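Complement factor H (Mus musculus, PDB 2YBY) regulates complement in innate immunity, represented here by the sixth and seventh sushi domains of the mouse protein. Local coordinates at residues R14-E19 against Y47-L52; N31-K36 against Q57-E62; V94-Y97 against S101-N104; Q90-Q95 against N114-P119. The protein carries 1 engineered substitution. All blocks are in the same frame, centred on the assembly; numbering follows the deposited sequence. Where two conformers were deposited one is given.

Contact 1: R14-E19 against Y47-L52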
loop_
_atom_site.group_PDB
_atom_site.type_symbol
_atom_site.label_atom_id
_atom_site.label_comp_id
_atom_site.label_asym_id
_atom_site.label_seq_id
_atom_site.Cartn_x
_atom_site.Cartn_y
_atom_site.Cartn_z
ATOM N N ARG A 14 -10.078 5.465 4.138
ATOM C CA ARG A 14 -10.873 6.694 4.221
ATOM C C ARG A 14 -10.074 7.885 4.659
ATOM O O ARG A 14 -9.072 7.753 5.327
ATOM C CB ARG A 14 -12.024 6.512 5.239
ATOM C CG ARG A 14 -11.465 6.040 6.576
ATOM C CD ARG A 14 -12.310 5.022 7.278
ATOM N NE ARG A 14 -12.102 3.649 6.796
ATOM C CZ ARG A 14 -12.843 3.005 5.887
ATOM N NH1 ARG A 14 -13.870 3.612 5.294
ATOM N NH2 ARG A 14 -12.554 1.752 5.556
ATOM N N LEU A 15 -10.567 9.067 4.346
ATOM C CA LEU A 15 -10.004 10.282 4.906
ATOM C C LEU A 15 -10.133 10.260 6.428
ATOM O O LEU A 15 -11.124 9.745 6.996
ATOM C CB LEU A 15 -10.813 11.520 4.446
ATOM C CG LEU A 15 -10.817 11.898 2.974
ATOM C CD1 LEU A 15 -11.256 13.349 2.778
ATOM C CD2 LEU A 15 -9.520 11.667 2.333
ATOM N N TYR A 16 -9.169 10.902 7.097
ATOM C CA TYR A 16 -9.307 11.201 8.503
ATOM C C TYR A 16 -10.343 12.342 8.579
ATOM O O TYR A 16 -10.512 13.106 7.627
ATOM C CB TYR A 16 -8.009 11.712 9.118
ATOM C CG TYR A 16 -6.966 10.649 9.390
ATOM C CD1 TYR A 16 -6.908 9.997 10.617
ATOM C CD2 TYR A 16 -5.979 10.359 8.456
ATOM C CE1 TYR A 16 -5.942 9.027 10.873
ATOM C CE2 TYR A 16 -4.977 9.434 8.724
ATOM C CZ TYR A 16 -4.935 8.802 9.950
ATOM O OH TYR A 16 -3.934 7.875 10.179
ATOM N N TYR A 17 -11.059 12.438 9.698
ATOM C CA TYR A 17 -12.021 13.544 9.906
ATOM C C TYR A 17 -13.096 13.637 8.850
ATOM O O TYR A 17 -13.525 14.734 8.484
ATOM C CB TYR A 17 -11.274 14.877 9.965
ATOM C CG TYR A 17 -10.210 14.830 11.017
ATOM C CD1 TYR A 17 -10.526 14.536 12.333
ATOM C CD2 TYR A 17 -8.882 15.075 10.704
ATOM C CE1 TYR A 17 -9.543 14.451 13.308
ATOM C CE2 TYR A 17 -7.891 15.026 11.677
ATOM C CZ TYR A 17 -8.225 14.705 12.979
ATOM O OH TYR A 17 -7.264 14.636 13.955
ATOM N N GLU A 18 -13.534 12.501 8.378
ATOM C CA GLU A 18 -14.554 12.403 7.339
ATOM C C GLU A 18 -15.798 13.292 7.676
ATOM O O GLU A 18 -16.299 14.012 6.805
ATOM C CB GLU A 18 -14.949 10.926 7.185
ATOM C CG GLU A 18 -14.885 10.421 5.768
ATOM C CD GLU A 18 -15.375 8.999 5.541
ATOM O OE1 GLU A 18 -15.748 8.328 6.532
ATOM O OE2 GLU A 18 -15.331 8.533 4.377
ATOM N N GLU A 19 -16.230 13.332 8.990
ATOM C CA GLU A 19 -17.473 14.084 9.371
ATOM C C GLU A 19 -17.269 15.618 9.501
ATOM O O GLU A 19 -18.190 16.338 9.158
ATOM C CB GLU A 19 -18.191 13.489 10.592
ATOM C CG GLU A 19 -18.042 12.137 11.263
ATOM C CD GLU A 19 -16.763 11.317 11.365
ATOM O OE1 GLU A 19 -15.686 11.869 11.617
ATOM O OE2 GLU A 19 -16.818 10.096 11.176
ATOM N N TYR A 47 3.812 4.272 3.755
ATOM C CA TYR A 47 3.708 4.885 5.066
ATOM C C TYR A 47 2.358 4.564 5.697
ATOM O O TYR A 47 1.462 4.023 5.022
ATOM C CB TYR A 47 3.972 6.399 4.967
ATOM C CG TYR A 47 5.429 6.665 4.705
ATOM C CD1 TYR A 47 6.379 6.428 5.685
ATOM C CD2 TYR A 47 5.872 7.009 3.444
ATOM C CE1 TYR A 47 7.728 6.616 5.436
ATOM C CE2 TYR A 47 7.226 7.164 3.167
ATOM C CZ TYR A 47 8.150 6.978 4.178
ATOM O OH TYR A 47 9.481 7.173 3.966
ATOM N N SER A 48 2.205 4.854 6.977
ATOM C CA SER A 48 0.990 4.489 7.730
ATOM C C SER A 48 -0.225 5.330 7.357
ATOM O O SER A 48 -1.350 4.989 7.714
ATOM C CB SER A 48 1.236 4.551 9.235
ATOM O OG SER A 48 1.490 5.862 9.699
ATOM N N TRP A 49 0.017 6.435 6.669
ATOM C CA TRP A 49 -1.012 7.345 6.191
ATOM C C TRP A 49 -0.409 8.125 5.050
ATOM O O TRP A 49 0.816 8.119 4.872
ATOM C CB TRP A 49 -1.482 8.290 7.313
ATOM C CG TRP A 49 -0.438 9.262 7.739
ATOM C CD1 TRP A 49 0.607 9.020 8.582
ATOM C CD2 TRP A 49 -0.283 10.605 7.277
ATOM N NE1 TRP A 49 1.425 10.120 8.647
ATOM C CE2 TRP A 49 0.881 11.127 7.883
ATOM C CE3 TRP A 49 -0.994 11.408 6.375
ATOM C CZ2 TRP A 49 1.373 12.396 7.572
ATOM C CZ3 TRP A 49 -0.534 12.684 6.106
ATOM C CH2 TRP A 49 0.628 13.179 6.722
ATOM N N ASP A 50 -1.241 8.840 4.262
ATOM C CA ASP A 50 -0.688 9.707 3.200
ATOM C C ASP A 50 -1.743 10.748 2.818
ATOM O O ASP A 50 -2.796 10.809 3.479
ATOM C CB ASP A 50 -0.148 8.923 1.983
ATOM C CG ASP A 50 1.056 9.549 1.302
ATOM O OD1 ASP A 50 1.128 10.810 1.245
ATOM O OD2 ASP A 50 1.974 8.789 0.885
ATOM N N TYR A 51 -1.425 11.611 1.821
ATOM C CA TYR A 51 -2.338 12.640 1.349
ATOM C C TYR A 51 -3.048 12.224 0.058
ATOM O O TYR A 51 -2.431 11.658 -0.837
ATOM C CB TYR A 51 -1.608 13.943 1.072
ATOM C CG TYR A 51 -1.170 14.679 2.308
ATOM C CD1 TYR A 51 -2.100 15.212 3.191
ATOM C CD2 TYR A 51 0.175 14.811 2.619
ATOM C CE1 TYR A 51 -1.698 15.908 4.334
ATOM C CE2 TYR A 51 0.591 15.521 3.737
ATOM C CZ TYR A 51 -0.348 15.994 4.641
ATOM O OH TYR A 51 0.033 16.721 5.741
ATOM N N LEU A 52 -4.342 12.510 -0.006
ATOM C CA LEU A 52 -5.157 12.366 -1.212
ATOM C C LEU A 52 -5.192 13.779 -1.770
ATOM O O LEU A 52 -5.538 14.707 -1.035
ATOM C CB LEU A 52 -6.560 11.880 -0.882
ATOM C CG LEU A 52 -7.303 11.320 -2.110
ATOM C CD1 LEU A 52 -6.767 9.973 -2.532
ATOM C CD2 LEU A 52 -8.780 11.259 -1.868
#

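Contact 2: N31-K36 against Q57-E62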
loop_
_atom_site.group_PDB
_atom_site.type_symbol
_atom_site.label_atom_id
_atom_site.label_comp_id
_atom_site.label_asym_id
_atom_site.label_seq_id
_atom_site.Cartn_x
_atom_site.Cartn_y
_atom_site.Cartn_z
ATOM N N ASN A 31 -5.786 21.333 -3.003
ATOM C CA ASN A 31 -6.128 20.922 -1.638
ATOM C C ASN A 31 -5.703 19.466 -1.453
ATOM O O ASN A 31 -5.736 18.681 -2.391
ATOM C CB ASN A 31 -7.615 21.030 -1.366
ATOM C CG ASN A 31 -8.061 22.432 -1.058
ATOM O OD1 ASN A 31 -8.144 23.289 -1.941
ATOM N ND2 ASN A 31 -8.336 22.706 0.207
ATOM N N LYS A 32 -5.352 19.101 -0.241
ATOM C CA LYS A 32 -4.975 17.719 0.055
ATOM C C LYS A 32 -5.523 17.337 1.387
ATOM O O LYS A 32 -5.756 18.199 2.237
ATOM C CB LYS A 32 -3.467 17.515 -0.018
ATOM C CG LYS A 32 -2.686 18.282 1.033
ATOM C CD LYS A 32 -1.179 18.116 0.836
ATOM C CE LYS A 32 -0.357 18.660 1.973
ATOM N NZ LYS A 32 -0.493 20.139 2.177
ATOM N N TYR A 33 -5.765 16.026 1.582
ATOM C CA TYR A 33 -6.378 15.548 2.813
ATOM C C TYR A 33 -5.711 14.281 3.264
ATOM O O TYR A 33 -5.500 13.412 2.444
ATOM C CB TYR A 33 -7.879 15.286 2.579
ATOM C CG TYR A 33 -8.616 16.557 2.231
ATOM C CD1 TYR A 33 -9.005 17.440 3.225
ATOM C CD2 TYR A 33 -8.703 16.994 0.916
ATOM C CE1 TYR A 33 -9.580 18.671 2.921
ATOM C CE2 TYR A 33 -9.248 18.239 0.600
ATOM C CZ TYR A 33 -9.695 19.067 1.611
ATOM O OH TYR A 33 -10.182 20.325 1.367
ATOM N N SER A 34 -5.392 14.156 4.576
ATOM C CA SER A 34 -4.765 12.952 5.066
ATOM C C SER A 34 -5.760 11.808 5.056
ATOM O O SER A 34 -6.958 12.016 5.293
ATOM C CB SER A 34 -4.226 13.197 6.478
ATOM O OG SER A 34 -5.260 13.585 7.359
ATOM N N TYR A 35 -5.278 10.585 4.799
ATOM C CA TYR A 35 -6.118 9.398 4.807
ATOM C C TYR A 35 -5.336 8.221 5.319
ATOM O O TYR A 35 -4.103 8.238 5.349
ATOM C CB TYR A 35 -6.725 9.097 3.417
ATOM C CG TYR A 35 -5.752 8.531 2.405
ATOM C CD1 TYR A 35 -4.992 9.364 1.608
ATOM C CD2 TYR A 35 -5.630 7.155 2.217
ATOM C CE1 TYR A 35 -4.122 8.852 0.644
ATOM C CE2 TYR A 35 -4.730 6.630 1.294
ATOM C CZ TYR A 35 -4.001 7.486 0.480
ATOM O OH TYR A 35 -3.138 7.017 -0.484
ATOM N N LYS A 36 -6.052 7.193 5.691
ATOM C CA LYS A 36 -5.456 5.956 6.184
ATOM C C LYS A 36 -6.150 4.795 5.495
ATOM O O LYS A 36 -7.198 4.974 4.855
ATOM C CB LYS A 36 -5.594 5.861 7.717
ATOM C CG LYS A 36 -7.034 5.842 8.180
ATOM C CD LYS A 36 -7.185 5.705 9.696
ATOM C CE LYS A 36 -8.644 5.737 10.106
ATOM N NZ LYS A 36 -8.833 5.337 11.527
ATOM N N GLN A 57 -6.592 16.098 -12.816
ATOM C CA GLN A 57 -7.095 14.801 -13.261
ATOM C C GLN A 57 -8.018 14.171 -12.182
ATOM O O GLN A 57 -8.423 13.016 -12.309
ATOM C CB GLN A 57 -5.898 13.889 -13.605
ATOM C CG GLN A 57 -5.300 14.206 -14.992
ATOM C CD GLN A 57 -3.838 13.853 -15.149
ATOM O OE1 GLN A 57 -3.265 13.059 -14.392
ATOM N NE2 GLN A 57 -3.202 14.421 -16.171
ATOM N N GLY A 58 -8.424 14.971 -11.197
ATOM C CA GLY A 58 -9.254 14.516 -10.092
ATOM C C GLY A 58 -8.376 14.034 -8.956
ATOM O O GLY A 58 -7.198 14.372 -8.890
ATOM N N TRP A 59 -8.946 13.259 -8.046
ATOM C CA TRP A 59 -8.182 12.753 -6.905
ATOM C C TRP A 59 -7.085 11.831 -7.324
ATOM O O TRP A 59 -7.277 11.001 -8.238
ATOM C CB TRP A 59 -9.111 11.993 -5.963
ATOM C CG TRP A 59 -10.106 12.870 -5.292
ATOM C CD1 TRP A 59 -11.455 12.875 -5.471
ATOM C CD2 TRP A 59 -9.831 13.847 -4.273
ATOM N NE1 TRP A 59 -12.037 13.814 -4.656
ATOM C CE2 TRP A 59 -11.059 14.419 -3.904
ATOM C CE3 TRP A 59 -8.653 14.312 -3.654
ATOM C CZ2 TRP A 59 -11.151 15.452 -2.985
ATOM C CZ3 TRP A 59 -8.753 15.322 -2.713
ATOM C CH2 TRP A 59 -9.990 15.845 -2.352
ATOM N N GLU A 60 -5.927 11.977 -6.665
ATOM C CA GLU A 60 -4.785 11.107 -6.849
ATOM C C GLU A 60 -4.261 10.706 -5.458
ATOM O O GLU A 60 -4.163 11.563 -4.576
ATOM C CB GLU A 60 -3.664 11.766 -7.672
ATOM C CG GLU A 60 -4.099 12.083 -9.096
ATOM C CD GLU A 60 -2.973 12.400 -10.057
ATOM O OE1 GLU A 60 -1.919 12.900 -9.603
ATOM O OE2 GLU A 60 -3.141 12.126 -11.268
ATOM N N PRO A 61 -3.889 9.427 -5.254
ATOM C CA PRO A 61 -3.935 8.297 -6.221
ATOM C C PRO A 61 -5.315 7.852 -6.660
ATOM O O PRO A 61 -6.292 8.073 -5.956
ATOM C CB PRO A 61 -3.160 7.188 -5.502
ATOM C CG PRO A 61 -2.450 7.841 -4.331
ATOM C CD PRO A 61 -3.302 9.019 -3.968
ATOM N N GLU A 62 -5.399 7.239 -7.847
ATOM C CA GLU A 62 -6.667 6.715 -8.354
ATOM C C GLU A 62 -7.173 5.635 -7.433
ATOM O O GLU A 62 -8.397 5.475 -7.276
ATOM C CB GLU A 62 -6.510 6.087 -9.742
ATOM C CG GLU A 62 -6.113 7.040 -10.833
ATOM C CD GLU A 62 -6.086 6.342 -12.184
ATOM O OE1 GLU A 62 -5.726 5.141 -12.255
ATOM O OE2 GLU A 62 -6.420 7.016 -13.178
#

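Contact 3: V94-Y97 against S101-N104. With EDO (1,2-ethanediol), chain B.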
loop_
_atom_site.group_PDB
_atom_site.type_symbol
_atom_site.label_atom_id
_atom_site.label_comp_id
_atom_site.label_asym_id
_atom_site.label_seq_id
_atom_site.Cartn_x
_atom_site.Cartn_y
_atom_site.Cartn_z
ATOM N N VAL A 94 14.561 -12.950 -1.881
ATOM C CA VAL A 94 14.724 -13.574 -0.576
ATOM C C VAL A 94 15.966 -14.470 -0.635
ATOM O O VAL A 94 16.197 -15.140 -1.633
ATOM C CB VAL A 94 13.446 -14.370 -0.267
ATOM C CG1 VAL A 94 13.546 -15.185 1.007
ATOM C CG2 VAL A 94 12.253 -13.437 -0.205
ATOM N N GLN A 95 16.689 -14.516 0.460
ATOM C CA GLN A 95 17.901 -15.291 0.638
ATOM C C GLN A 95 17.527 -16.602 1.346
ATOM O O GLN A 95 17.328 -16.594 2.549
ATOM C CB GLN A 95 18.913 -14.462 1.467
ATOM C CG GLN A 95 20.091 -15.210 2.071
ATOM C CD GLN A 95 21.142 -15.429 1.043
ATOM O OE1 GLN A 95 21.990 -14.568 0.825
ATOM N NE2 GLN A 95 21.082 -16.568 0.372
ATOM N N CYS A 96 17.376 -17.679 0.585
ATOM C CA CYS A 96 17.110 -19.024 1.129
ATOM C C CYS A 96 18.436 -19.696 1.510
ATOM O O CYS A 96 19.488 -19.319 0.989
ATOM C CB CYS A 96 16.345 -19.875 0.126
ATOM S SG CYS A 96 14.684 -19.273 -0.229
ATOM N N TYR A 97 18.371 -20.722 2.378
ATOM C CA TYR A 97 19.571 -21.485 2.791
ATOM C C TYR A 97 19.533 -22.963 2.443
ATOM O O TYR A 97 18.469 -23.528 2.269
ATOM C CB TYR A 97 19.728 -21.401 4.318
ATOM C CG TYR A 97 19.992 -20.019 4.873
ATOM C CD1 TYR A 97 21.002 -19.217 4.349
ATOM C CD2 TYR A 97 19.357 -19.583 6.026
ATOM C CE1 TYR A 97 21.297 -17.972 4.903
ATOM C CE2 TYR A 97 19.624 -18.334 6.574
ATOM C CZ TYR A 97 20.591 -17.524 6.008
ATOM O OH TYR A 97 20.857 -16.281 6.543
ATOM N N SER A 101 14.578 -23.387 -1.511
ATOM C CA SER A 101 14.263 -22.275 -2.414
ATOM C C SER A 101 12.795 -21.927 -2.350
ATOM O O SER A 101 11.998 -22.655 -1.742
ATOM C CB SER A 101 14.621 -22.638 -3.850
ATOM O OG SER A 101 13.625 -23.462 -4.444
ATOM N N LEU A 102 12.418 -20.856 -3.062
ATOM C CA LEU A 102 11.019 -20.468 -3.202
ATOM C C LEU A 102 10.376 -21.132 -4.436
ATOM O O LEU A 102 9.197 -20.880 -4.708
ATOM C CB LEU A 102 10.891 -18.943 -3.335
ATOM C CG LEU A 102 11.326 -18.087 -2.163
ATOM C CD1 LEU A 102 10.927 -16.627 -2.408
ATOM C CD2 LEU A 102 10.667 -18.501 -0.841
ATOM N N GLN A 103 11.145 -21.952 -5.209
ATOM C CA GLN A 103 10.664 -22.694 -6.376
ATOM C C GLN A 103 10.177 -21.817 -7.528
ATOM O O GLN A 103 9.180 -22.146 -8.182
ATOM C CB GLN A 103 9.539 -23.668 -5.980
ATOM C CG GLN A 103 9.854 -24.545 -4.784
ATOM C CD GLN A 103 10.772 -25.696 -5.127
ATOM O OE1 GLN A 103 10.747 -26.248 -6.246
ATOM N NE2 GLN A 103 11.565 -26.116 -4.164
ATOM N N ASN A 104 10.862 -20.712 -7.791
ATOM C CA ASN A 104 10.477 -19.853 -8.904
ATOM C C ASN A 104 11.685 -19.288 -9.645
ATOM O O ASN A 104 11.588 -18.227 -10.272
ATOM C CB ASN A 104 9.516 -18.764 -8.431
ATOM C CG ASN A 104 10.122 -17.864 -7.376
ATOM O OD1 ASN A 104 11.261 -18.053 -6.941
ATOM N ND2 ASN A 104 9.378 -16.862 -6.963
HETATM C C1 EDO B . 16.575 -11.683 2.993
HETATM O O1 EDO B . 15.800 -12.880 2.827
HETATM C C2 EDO B . 17.024 -11.125 1.656
HETATM O O2 EDO B . 16.086 -10.129 1.262
#

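Contact 4: Q90-Q95 against N114-P119. With EDO (1,2-ethanediol), chain B.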
loop_
_atom_site.group_PDB
_atom_site.type_symbol
_atom_site.label_atom_id
_atom_site.label_comp_id
_atom_site.label_asym_id
_atom_site.label_seq_id
_atom_site.Cartn_x
_atom_site.Cartn_y
_atom_site.Cartn_z
ATOM N N GLN A 90 5.260 -4.413 -5.728
ATOM C CA GLN A 90 6.676 -4.437 -5.366
ATOM C C GLN A 90 7.155 -5.875 -5.161
ATOM O O GLN A 90 6.368 -6.779 -4.896
ATOM C CB GLN A 90 6.958 -3.613 -4.097
ATOM C CG GLN A 90 6.690 -2.115 -4.300
ATOM C CD GLN A 90 6.850 -1.285 -3.070
ATOM O OE1 GLN A 90 6.740 -1.754 -1.954
ATOM N NE2 GLN A 90 7.078 -0.001 -3.244
ATOM N N SER A 91 8.452 -6.082 -5.367
ATOM C CA SER A 91 9.081 -7.386 -5.201
ATOM C C SER A 91 10.451 -7.251 -4.570
ATOM O O SER A 91 11.056 -6.168 -4.550
ATOM C CB SER A 91 9.161 -8.147 -6.524
ATOM O OG SER A 91 9.927 -7.471 -7.498
ATOM N N LEU A 92 10.908 -8.345 -3.970
ATOM C CA LEU A 92 12.257 -8.407 -3.404
ATOM C C LEU A 92 12.814 -9.810 -3.563
ATOM O O LEU A 92 12.065 -10.742 -3.853
ATOM C CB LEU A 92 12.366 -7.915 -1.947
ATOM C CG LEU A 92 11.921 -8.854 -0.839
ATOM C CD1 LEU A 92 12.534 -8.465 0.504
ATOM C CD2 LEU A 92 10.434 -8.856 -0.716
ATOM N N LYS A 93 14.112 -9.935 -3.428
ATOM C CA LYS A 93 14.773 -11.232 -3.559
ATOM C C LYS A 93 15.034 -11.735 -2.159
ATOM O O LYS A 93 15.619 -11.032 -1.326
ATOM C CB LYS A 93 16.089 -11.140 -4.333
ATOM C CG LYS A 93 16.610 -12.513 -4.736
ATOM C CD LYS A 93 17.930 -12.375 -5.459
ATOM C CE LYS A 93 18.510 -13.725 -5.825
ATOM N NZ LYS A 93 17.922 -14.281 -7.095
ATOM N N VAL A 94 14.561 -12.950 -1.881
ATOM C CA VAL A 94 14.724 -13.574 -0.576
ATOM C C VAL A 94 15.966 -14.470 -0.635
ATOM O O VAL A 94 16.197 -15.140 -1.633
ATOM C CB VAL A 94 13.446 -14.370 -0.267
ATOM C CG1 VAL A 94 13.546 -15.185 1.007
ATOM C CG2 VAL A 94 12.253 -13.437 -0.205
ATOM N N GLN A 95 16.689 -14.516 0.460
ATOM C CA GLN A 95 17.901 -15.291 0.638
ATOM C C GLN A 95 17.527 -16.602 1.346
ATOM O O GLN A 95 17.328 -16.594 2.549
ATOM C CB GLN A 95 18.913 -14.462 1.467
ATOM C CG GLN A 95 20.091 -15.210 2.071
ATOM C CD GLN A 95 21.142 -15.429 1.043
ATOM O OE1 GLN A 95 21.990 -14.568 0.825
ATOM N NE2 GLN A 95 21.082 -16.568 0.372
ATOM N N ASN A 114 -3.438 -10.501 -3.084
ATOM C CA ASN A 114 -3.654 -11.452 -1.987
ATOM C C ASN A 114 -2.391 -11.784 -1.171
ATOM O O ASN A 114 -2.258 -12.893 -0.661
ATOM C CB ASN A 114 -4.254 -12.740 -2.533
ATOM C CG ASN A 114 -5.700 -12.600 -2.951
ATOM O OD1 ASN A 114 -6.575 -12.273 -2.137
ATOM N ND2 ASN A 114 -6.001 -12.873 -4.211
ATOM N N GLY A 115 -1.485 -10.824 -1.024
ATOM C CA GLY A 115 -0.312 -11.034 -0.200
ATOM C C GLY A 115 0.899 -11.484 -0.992
ATOM O O GLY A 115 0.919 -11.405 -2.216
ATOM N N TRP A 116 1.912 -11.947 -0.292
ATOM C CA TRP A 116 3.168 -12.373 -0.913
ATOM C C TRP A 116 2.971 -13.603 -1.785
ATOM O O TRP A 116 2.290 -14.547 -1.386
ATOM C CB TRP A 116 4.225 -12.733 0.152
ATOM C CG TRP A 116 4.806 -11.568 0.911
ATOM C CD1 TRP A 116 4.822 -11.415 2.262
ATOM C CD2 TRP A 116 5.615 -10.509 0.379
ATOM N NE1 TRP A 116 5.582 -10.315 2.611
ATOM C CE2 TRP A 116 6.049 -9.722 1.473
ATOM C CE3 TRP A 116 5.873 -10.044 -0.910
ATOM C CZ2 TRP A 116 6.813 -8.558 1.297
ATOM C CZ3 TRP A 116 6.697 -8.946 -1.079
ATOM C CH2 TRP A 116 7.138 -8.203 0.021
ATOM N N SER A 117 3.583 -13.581 -2.951
ATOM C CA SER A 117 3.607 -14.773 -3.819
ATOM C C SER A 117 4.979 -14.971 -4.406
ATOM O O SER A 117 5.496 -14.099 -5.100
ATOM C CB SER A 117 2.586 -14.731 -4.934
ATOM O OG SER A 117 2.411 -16.050 -5.438
ATOM N N PRO A 118 5.554 -16.146 -4.141
ATOM C CA PRO A 118 5.064 -17.178 -3.218
ATOM C C PRO A 118 5.271 -16.680 -1.781
ATOM O O PRO A 118 5.869 -15.607 -1.609
ATOM C CB PRO A 118 5.962 -18.367 -3.539
ATOM C CG PRO A 118 7.234 -17.765 -3.930
ATOM C CD PRO A 118 6.908 -16.459 -4.620
ATOM N N PRO A 119 4.812 -17.398 -0.751
ATOM C CA PRO A 119 5.069 -16.967 0.624
ATOM C C PRO A 119 6.551 -17.052 1.006
ATOM O O PRO A 119 7.319 -17.812 0.388
ATOM C CB PRO A 119 4.269 -17.973 1.465
ATOM C CG PRO A 119 3.305 -18.590 0.542
ATOM C CD PRO A 119 4.059 -18.664 -0.752
HETATM C C1 EDO B . 16.575 -11.683 2.993
HETATM O O1 EDO B . 15.800 -12.880 2.827
HETATM C C2 EDO B . 17.024 -11.125 1.656
HETATM O O2 EDO B . 16.086 -10.129 1.262
#

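Contact 1: R14-E19 against Y47-L52
Leu15 and Tyr16 on one side meet Leu52 and Trp49 on the other in the first sushi (SCR) repeat. Segments 14-19 and 47-52 supply the two outer strands of a three-stranded antiparallel sheet, whose middle strand, 32-37, runs between them. The nearest CA atoms, those of Leu15 and Leu52, are accordingly 8.1 Å apart, and no hydrogen bond joins the two segments directly.

The contact is therefore made by apolar side chains bridging across the middle strand. Leu15 CD2 touches Leu52 CD2 at 4.3 Å, methyl against methyl, on the buried side of the sheet beside Tyr35. On the more open side, the Tyr16 ring brings its hydroxyl end to the base of the Trp49 side chain: OH is 3.8 Å and CE2 3.9 Å from Trp49 CB, which lies near the ring plane at its edge. The two side chains cross at about a right angle. Because Trp49 CG sits between its own N and carbonyl carbon (chi1 68°), the indole swings off from Tyr16 and leaves CB to make the contact.

Ring and polar interactions then order the 47-52 segment itself. The indole presents its edge to Tyr51, placing Trp49 CZ3 3.6 Å above that ring, toward the rim. Beside it, Asp50 OD1 accepts from Tyr51 N at 2.7 Å through its anti lone pair, with an N-H...O angle of 152°.

Contact 2: N31-K36 against Q57-E62
Tyr33 and Trp59 cross at a slant, and their rings meet through only a few carbons. Tyr33 CD2 is 3.7 Å from Trp59 CH2 and 4.0 Å from CZ3, so the far end of the indole's six-membered ring makes the contact. Tyr33 CE2, 3.9 Å from CH2, lies near the indole plane just beyond that edge. The indole reaches this place by bending back beside its own backbone N (chi1 -67°), although its CB does not aim at the strand.

Tyr35 and Pro61 approach from opposite directions. The phenol OH of Tyr35 stands 4.0 Å from both CG and CD of the proline, while its hydrogen bond goes to Pro64 O. The peptide bond before Pro61 is cis.

The polar end of Trp59 is likewise satisfied, since NE1 bonds Glu6 O; the indole is thereby tied to the N-terminal end of the sushi repeat, next to Leu52 and Cys54. Tyr33 and Tyr35 project from the same side of strand 32-37, the middle strand of its sheet, so that the loop 57-62, running between strands 50-55 and 66-71, covers one face of that sheet, with Leu15 of strand 13-15 touching both tyrosines.

Contact 3: V94-Y97 against S101-N104
Cys96 SG lies 3.7 Å from Ser101 CA, and 4.1 Å from Leu102 CG, so the sulfur packs against the backbone and the branch point of the opposing segment. Next to it, Leu102 CD1 reaches Val94: CB is 4.0 Å and CG2 4.1 Å away, with the two side chains at about a right angle. No hydrogen bond crosses between the segments; the inner shell consists of apolar and sulfur contacts alone. The sulfur stands beside its own backbone N (chi1 -65°), on the side facing Ser101 and Leu102.

One step out, each partner is fixed by its neighbours. Cys96 forms a disulfide with Cys122, the bond between the second and fourth cysteines that is a hallmark of the sushi (SCR) repeat, and this anchors the sulfur near the C-terminal end of the second repeat. Leu102 N donates to Asp107 OD1, while Ser101 bonds through its backbone to Ile123. The turn between Ser101 and Gln103 is an ST turn, in which Ser101 OG accepts from Gln103 N at 3.0 Å.

Farther out, on the 94-97 side, Gln95 is bent at its second torsion, bringing its NE2 to Cys96 O at 3.2 Å. The donor approaches tilted 29° from the carbonyl plane. Gln95 N gives its hydrogen to O1 of a 1,2-ethanediol at 3.0 Å, almost straight at 178°; the diol, probably from the crystallisation liquor, also bonds Asp78 O. Val94 in turn is flanked by Val74 and Met109.

Contact 4: Q90-Q95 against N114-P119
Leu92 and Trp116 meet across the three-stranded antiparallel sheet of the second sushi repeat, in which strands 91-93 and 115-117 form the outer edges and 108-112 runs between them. No hydrogen bond links the two segments; the contact rests on a leucine methyl against an indole.

From Leu92 CB, which leaves the backbone without aiming at Trp116, the chain passes to CG, held between the backbone N and the carbonyl carbon (chi1 79°). There it forks. CD2 goes to the indole and lies 3.4 Å from Trp116 CH2, a tight approach, 3.8 Å from CZ3 and 4.2 Å from CZ2, so three carbons of the six-membered ring's far end gather about one methyl. It comes to the ring obliquely, and the two side chains cross at about a right angle. CD1 takes the other branch, toward a 1,2-ethanediol whose O2 is 4.0 Å away; that hydroxyl donates to Lys93 O at 2.8 Å.

The indole is placed by its own torsion, CG standing beside the backbone N, and by its pyrrole end, where NE1 bonds Val70 O. Phe71 touches both Leu92 and Trp116, and Met109 and Cys111 on the middle strand lie against the indole as well. At the rim, the carbonyl oxygen of Gln90 comes no closer than 4.4 Å to Trp116 CZ3.

How the contacts relate
Contacts 1 and 2 belong to the first sushi repeat, contacts 3 and 4 to the second, and the two pairs lie on opposite sides of the chain's centre. Contact 1 joins the outer strands of one sheet, and contact 2 lays a loop against its middle strand; their centres are 9 Å apart, and their segments alternate along the chain. Contacts 3 and 4, with centres 10 Å apart, both use the chain around Val94 and Gln95. Between the pairs, centres are 27 to 38 Å apart, and even the nearest atoms of contacts 1 and 4 are about 9 Å apart. Each module therefore carries its own packing, as expected of repeats strung in series.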